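Local coordinates for pyridoxine 4-oxidase (Mesorhizobium loti, PDB 4HA6), which oxidises pyridoxine to pyridoxal, using FAD as cofactor and molecular oxygen as electron acceptor, at residues 61-75 with 380-392. Numbering follows the deposited sequence.
Sequences RTEAQAGTAGRAHHW and DRLIIDPAYLQTG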
loop_
_atom_site.group_PDB
_atom_site.type_symbol
_atom_site.label_atom_id
_atom_site.label_comp_id
_atom_site.label_asym_id
_atom_site.label_seq_id
_atom_site.Cartn_x
_atom_site.Cartn_y
_atom_site.Cartn_z
ATOM N N ARG A 61 -1.247 -10.558 -12.460
ATOM C CA ARG A 61 -1.189 -11.933 -11.990
ATOM C C ARG A 61 0.274 -12.280 -11.684
ATOM O O ARG A 61 1.138 -12.141 -12.549
ATOM C CB ARG A 61 -1.768 -12.857 -13.065
ATOM C CG ARG A 61 -1.912 -14.295 -12.630
ATOM C CD ARG A 61 -2.162 -15.190 -13.821
ATOM N NE ARG A 61 -1.876 -16.594 -13.528
ATOM C CZ ARG A 61 -0.663 -17.145 -13.587
ATOM N NH1 ARG A 61 0.397 -16.408 -13.919
ATOM N NH2 ARG A 61 -0.506 -18.436 -13.309
ATOM N N THR A 62 0.577 -12.699 -10.454
ATOM C CA THR A 62 1.971 -13.033 -10.134
ATOM C C THR A 62 2.339 -14.398 -10.704
ATOM O O THR A 62 1.449 -15.198 -11.028
ATOM C CB THR A 62 2.215 -13.122 -8.630
ATOM O OG1 THR A 62 1.855 -14.427 -8.180
ATOM C CG2 THR A 62 1.414 -12.044 -7.848
ATOM N N GLU A 63 3.637 -14.675 -10.820
ATOM C CA GLU A 63 4.086 -16.051 -11.048
ATOM C C GLU A 63 3.551 -16.991 -9.961
ATOM O O GLU A 63 3.211 -16.548 -8.861
ATOM C CB GLU A 63 5.607 -16.118 -11.044
ATOM C CG GLU A 63 6.276 -15.287 -12.155
ATOM C CD GLU A 63 5.822 -15.704 -13.542
ATOM O OE1 GLU A 63 4.994 -14.979 -14.151
ATOM O OE2 GLU A 63 6.292 -16.758 -14.018
ATOM N N ALA A 64 3.485 -18.286 -10.265
ATOM C CA ALA A 64 3.223 -19.305 -9.242
ATOM C C ALA A 64 4.218 -19.167 -8.086
ATOM O O ALA A 64 5.404 -18.985 -8.331
ATOM C CB ALA A 64 3.324 -20.706 -9.855
ATOM N N GLN A 65 3.752 -19.259 -6.834
ATOM C CA GLN A 65 4.665 -19.130 -5.681
ATOM C C GLN A 65 4.905 -20.435 -4.931
ATOM O O GLN A 65 3.994 -20.944 -4.267
ATOM C CB GLN A 65 4.141 -18.100 -4.674
ATOM C CG GLN A 65 4.043 -16.697 -5.217
ATOM C CD GLN A 65 5.396 -16.122 -5.553
ATOM O OE1 GLN A 65 6.186 -15.823 -4.665
ATOM N NE2 GLN A 65 5.670 -15.958 -6.833
ATOM N N ALA A 66 6.138 -20.938 -5.003
ATOM C CA ALA A 66 6.537 -22.178 -4.336
ATOM C C ALA A 66 6.276 -22.130 -2.829
ATOM O O ALA A 66 5.954 -23.153 -2.201
ATOM C CB ALA A 66 8.014 -22.464 -4.608
ATOM N N GLY A 67 6.409 -20.941 -2.253
ATOM C CA GLY A 67 6.183 -20.764 -0.826
ATOM C C GLY A 67 4.712 -20.662 -0.450
ATOM O O GLY A 67 4.379 -20.696 0.739
ATOM N N THR A 68 3.824 -20.520 -1.439
ATOM C CA THR A 68 2.385 -20.540 -1.136
ATOM C C THR A 68 1.693 -21.642 -1.923
ATOM O O THR A 68 0.729 -21.382 -2.657
ATOM C CB THR A 68 1.679 -19.176 -1.411
ATOM O OG1 THR A 68 1.513 -18.993 -2.825
ATOM C CG2 THR A 68 2.484 -18.019 -0.833
ATOM N N ALA A 69 2.205 -22.863 -1.763
ATOM C CA ALA A 69 1.634 -24.067 -2.365
ATOM C C ALA A 69 1.511 -23.967 -3.881
ATOM O O ALA A 69 0.570 -24.505 -4.471
ATOM C CB ALA A 69 0.271 -24.390 -1.737
ATOM N N GLY A 70 2.460 -23.283 -4.513
ATOM C CA GLY A 70 2.425 -23.109 -5.958
ATOM C C GLY A 70 1.315 -22.207 -6.482
ATOM O O GLY A 70 1.113 -22.128 -7.700
ATOM N N ARG A 71 0.604 -21.519 -5.584
ATOM C CA ARG A 71 -0.471 -20.612 -6.001
ATOM C C ARG A 71 0.064 -19.338 -6.661
ATOM O O ARG A 71 1.066 -18.765 -6.223
ATOM C CB ARG A 71 -1.379 -20.256 -4.812
ATOM C CG ARG A 71 -2.012 -21.479 -4.141
ATOM C CD ARG A 71 -2.539 -21.185 -2.729
ATOM N NE ARG A 71 -3.400 -20.006 -2.713
ATOM C CZ ARG A 71 -3.266 -18.992 -1.863
ATOM N NH1 ARG A 71 -2.312 -19.023 -0.936
ATOM N NH2 ARG A 71 -4.085 -17.949 -1.932
ATOM N N ALA A 72 -0.606 -18.919 -7.731
ATOM C CA ALA A 72 -0.372 -17.621 -8.356
ATOM C C ALA A 72 -1.393 -16.672 -7.754
ATOM O O ALA A 72 -2.477 -17.089 -7.365
ATOM C CB ALA A 72 -0.561 -17.718 -9.873
ATOM N N HIS A 73 -1.065 -15.394 -7.681
ATOM C CA HIS A 73 -1.909 -14.467 -6.955
ATOM C C HIS A 73 -2.390 -13.331 -7.853
ATOM O O HIS A 73 -1.696 -12.929 -8.789
ATOM C CB HIS A 73 -1.123 -13.882 -5.783
ATOM C CG HIS A 73 -0.697 -14.902 -4.776
ATOM N ND1 HIS A 73 -1.285 -15.009 -3.535
ATOM C CD2 HIS A 73 0.263 -15.857 -4.819
ATOM C CE1 HIS A 73 -0.713 -15.993 -2.860
ATOM N NE2 HIS A 73 0.234 -16.520 -3.616
ATOM N N HIS A 74 -3.567 -12.802 -7.556
ATOM C CA HIS A 74 -4.079 -11.666 -8.311
ATOM C C HIS A 74 -3.796 -10.381 -7.557
ATOM O O HIS A 74 -4.090 -10.292 -6.368
ATOM C CB HIS A 74 -5.577 -11.835 -8.574
ATOM C CG HIS A 74 -5.879 -12.660 -9.783
ATOM N ND1 HIS A 74 -6.339 -12.112 -10.964
ATOM C CD2 HIS A 74 -5.766 -13.991 -10.007
ATOM C CE1 HIS A 74 -6.504 -13.070 -11.856
ATOM N NE2 HIS A 74 -6.160 -14.222 -11.301
ATOM N N TRP A 75 -3.208 -9.398 -8.237
ATOM C CA TRP A 75 -2.871 -8.116 -7.611
ATOM C C TRP A 75 -3.698 -6.967 -8.185
ATOM O O TRP A 75 -3.371 -6.417 -9.238
ATOM C CB TRP A 75 -1.380 -7.804 -7.786
ATOM C CG TRP A 75 -0.468 -8.520 -6.792
ATOM C CD1 TRP A 75 -0.793 -9.575 -5.979
ATOM C CD2 TRP A 75 0.901 -8.192 -6.490
ATOM N NE1 TRP A 75 0.295 -9.933 -5.208
ATOM C CE2 TRP A 75 1.347 -9.098 -5.504
ATOM C CE3 TRP A 75 1.794 -7.222 -6.967
ATOM C CZ2 TRP A 75 2.652 -9.066 -4.986
ATOM C CZ3 TRP A 75 3.088 -7.191 -6.456
ATOM C CH2 TRP A 75 3.505 -8.106 -5.475
ATOM N N ASP A 380 2.578 -6.061 -22.988
ATOM C CA ASP A 380 3.354 -7.219 -22.532
ATOM C C ASP A 380 3.269 -7.311 -21.013
ATOM O O ASP A 380 3.685 -6.383 -20.303
ATOM C CB ASP A 380 4.827 -7.073 -22.930
ATOM C CG ASP A 380 5.028 -7.081 -24.424
ATOM O OD1 ASP A 380 6.010 -6.462 -24.908
ATOM O OD2 ASP A 380 4.194 -7.700 -25.111
ATOM N N ARG A 381 2.750 -8.422 -20.502
ATOM C CA ARG A 381 2.480 -8.510 -19.068
ATOM C C ARG A 381 3.761 -8.529 -18.236
ATOM O O ARG A 381 4.810 -9.005 -18.691
ATOM C CB ARG A 381 1.598 -9.717 -18.747
ATOM C CG ARG A 381 2.182 -11.026 -19.183
ATOM C CD ARG A 381 2.554 -11.874 -17.989
ATOM N NE ARG A 381 3.393 -13.008 -18.373
ATOM C CZ ARG A 381 3.850 -13.914 -17.515
ATOM N NH1 ARG A 381 3.538 -13.821 -16.226
ATOM N NH2 ARG A 381 4.617 -14.912 -17.943
ATOM N N LEU A 382 3.680 -7.975 -17.031
ATOM C CA LEU A 382 4.828 -7.959 -16.140
ATOM C C LEU A 382 5.057 -9.339 -15.555
ATOM O O LEU A 382 4.105 -10.098 -15.340
ATOM C CB LEU A 382 4.643 -6.938 -15.015
ATOM C CG LEU A 382 4.620 -5.460 -15.401
ATOM C CD1 LEU A 382 4.242 -4.582 -14.209
ATOM C CD2 LEU A 382 5.950 -4.998 -16.006
ATOM N N ILE A 383 6.328 -9.654 -15.315
ATOM C CA ILE A 383 6.712 -10.877 -14.619
ATOM C C ILE A 383 6.969 -10.521 -13.152
ATOM O O ILE A 383 7.984 -9.900 -12.824
ATOM C CB ILE A 383 7.958 -11.500 -15.244
ATOM C CG1 ILE A 383 7.766 -11.651 -16.764
ATOM C CG2 ILE A 383 8.298 -12.842 -14.569
ATOM C CD1 ILE A 383 8.890 -12.405 -17.445
ATOM N N ILE A 384 6.022 -10.892 -12.292
ATOM C CA ILE A 384 6.001 -10.469 -10.895
ATOM C C ILE A 384 6.202 -11.676 -9.985
ATOM O O ILE A 384 5.345 -12.574 -9.923
ATOM C CB ILE A 384 4.651 -9.809 -10.541
ATOM C CG1 ILE A 384 4.411 -8.570 -11.405
ATOM C CG2 ILE A 384 4.583 -9.459 -9.047
ATOM C CD1 ILE A 384 2.931 -8.173 -11.497
ATOM N N ASP A 385 7.339 -11.706 -9.293
ATOM C CA ASP A 385 7.615 -12.783 -8.347
ATOM C C ASP A 385 7.805 -12.199 -6.962
ATOM O O ASP A 385 8.914 -11.824 -6.616
ATOM C CB ASP A 385 8.878 -13.554 -8.752
ATOM C CG ASP A 385 9.318 -14.564 -7.690
ATOM O OD1 ASP A 385 10.509 -14.950 -7.679
ATOM O OD2 ASP A 385 8.476 -14.968 -6.855
ATOM N N PRO A 386 6.724 -12.141 -6.155
ATOM C CA PRO A 386 6.835 -11.562 -4.818
ATOM C C PRO A 386 7.693 -12.413 -3.871
ATOM O O PRO A 386 8.011 -11.912 -2.797
ATOM C CB PRO A 386 5.377 -11.520 -4.322
ATOM C CG PRO A 386 4.644 -12.523 -5.179
ATOM C CD PRO A 386 5.334 -12.485 -6.504
ATOM N N ALA A 387 8.045 -13.646 -4.258
ATOM C CA ALA A 387 8.833 -14.560 -3.405
ATOM C C ALA A 387 8.190 -14.761 -2.038
ATOM O O ALA A 387 8.869 -14.739 -1.005
ATOM C CB ALA A 387 10.271 -14.065 -3.245
ATOM N N TYR A 388 6.877 -14.966 -2.031
ATOM C CA TYR A 388 6.145 -15.079 -0.773
ATOM C C TYR A 388 6.670 -16.251 0.062
ATOM O O TYR A 388 6.944 -17.336 -0.470
ATOM C CB TYR A 388 4.649 -15.274 -1.032
ATOM C CG TYR A 388 3.852 -14.060 -1.471
ATOM C CD1 TYR A 388 2.839 -14.200 -2.415
ATOM C CD2 TYR A 388 4.057 -12.794 -0.910
ATOM C CE1 TYR A 388 2.065 -13.132 -2.810
ATOM C CE2 TYR A 388 3.273 -11.695 -1.311
ATOM C CZ TYR A 388 2.282 -11.884 -2.268
ATOM O OH TYR A 388 1.478 -10.852 -2.705
ATOM N N LEU A 389 6.800 -16.023 1.368
ATOM C CA LEU A 389 7.205 -17.065 2.322
ATOM C C LEU A 389 8.487 -17.814 1.953
ATOM O O LEU A 389 8.557 -19.034 2.130
ATOM C CB LEU A 389 6.069 -18.077 2.515
ATOM C CG LEU A 389 5.009 -17.782 3.591
ATOM C CD1 LEU A 389 4.992 -16.315 4.018
ATOM C CD2 LEU A 389 3.622 -18.244 3.142
ATOM N N GLN A 390 9.502 -17.108 1.462
ATOM C CA GLN A 390 10.702 -17.817 1.013
ATOM C C GLN A 390 11.776 -17.937 2.110
ATOM O O GLN A 390 12.710 -18.734 2.002
ATOM C CB GLN A 390 11.261 -17.181 -0.262
ATOM C CG GLN A 390 11.790 -18.198 -1.296
ATOM C CD GLN A 390 10.701 -19.130 -1.840
ATOM O OE1 GLN A 390 9.992 -18.789 -2.786
ATOM N NE2 GLN A 390 10.569 -20.311 -1.241
ATOM N N THR A 391 11.641 -17.152 3.168
ATOM C CA THR A 391 12.625 -17.182 4.232
ATOM C C THR A 391 12.109 -18.002 5.407
ATOM O O THR A 391 10.891 -18.142 5.600
ATOM C CB THR A 391 12.975 -15.758 4.705
ATOM O OG1 THR A 391 11.796 -15.111 5.233
ATOM C CG2 THR A 391 13.540 -14.947 3.542
ATOM N N GLY A 392 13.024 -18.544 6.202
ATOM C CA GLY A 392 12.610 -19.298 7.380
ATOM C C GLY A 392 11.982 -18.414 8.434
ATOM O O GLY A 392 11.064 -18.834 9.160
HETATM O O HOH W 1 3.795 -12.318 -13.365
HETATM O O HOH W 2 7.331 -18.045 -3.023
#
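Tyr-388 turns its ring edge onto the face of His-73, with centroids 4.9 Å apart and planes at 73°, while Pro-386 CB sits over the centre of one tyrosine face. Tyr-388 OH lies at the edge of the Trp-75 indole, 2.9 Å from NE1, which donates a weak hydrogen bond to it, and also bonds to Asp-291. Over one indole face comes a CH-pi contact from Ile-384 CG2, 3.8 Å from Trp-75 CZ3; Thr-62 CG2 shares that face.

Beside the rings, Gln-65 bends at chi2 (-65°) and lays its amide across Pro-386. Its OE1 takes the Tyr-388 backbone N at 2.9 Å, in the carbonyl plane; its NE2 gives one proton to Asp-385 OD2 at 3.0 Å and another to Glu-63 O. Asp-385 OD2 also accepts Ala-387 N, closing an Asx turn. A leucine at Gln-65 would probably leave the Tyr-388 amide without this acceptor and Asp-385 without its side-chain donor.

Further along, Glu-63 N bonds Ile-384 O, and Glu-63 OE1 forms a salt bridge with Arg-381 NH1 at 2.8 Å. These contacts join the hairpin of strands 60-61 and 74-75 to strand 383-385 and its flanks, the Trp-75 side chain about 7 Å from FAD. Buried Gln-65 thus satisfies polar groups of both segments.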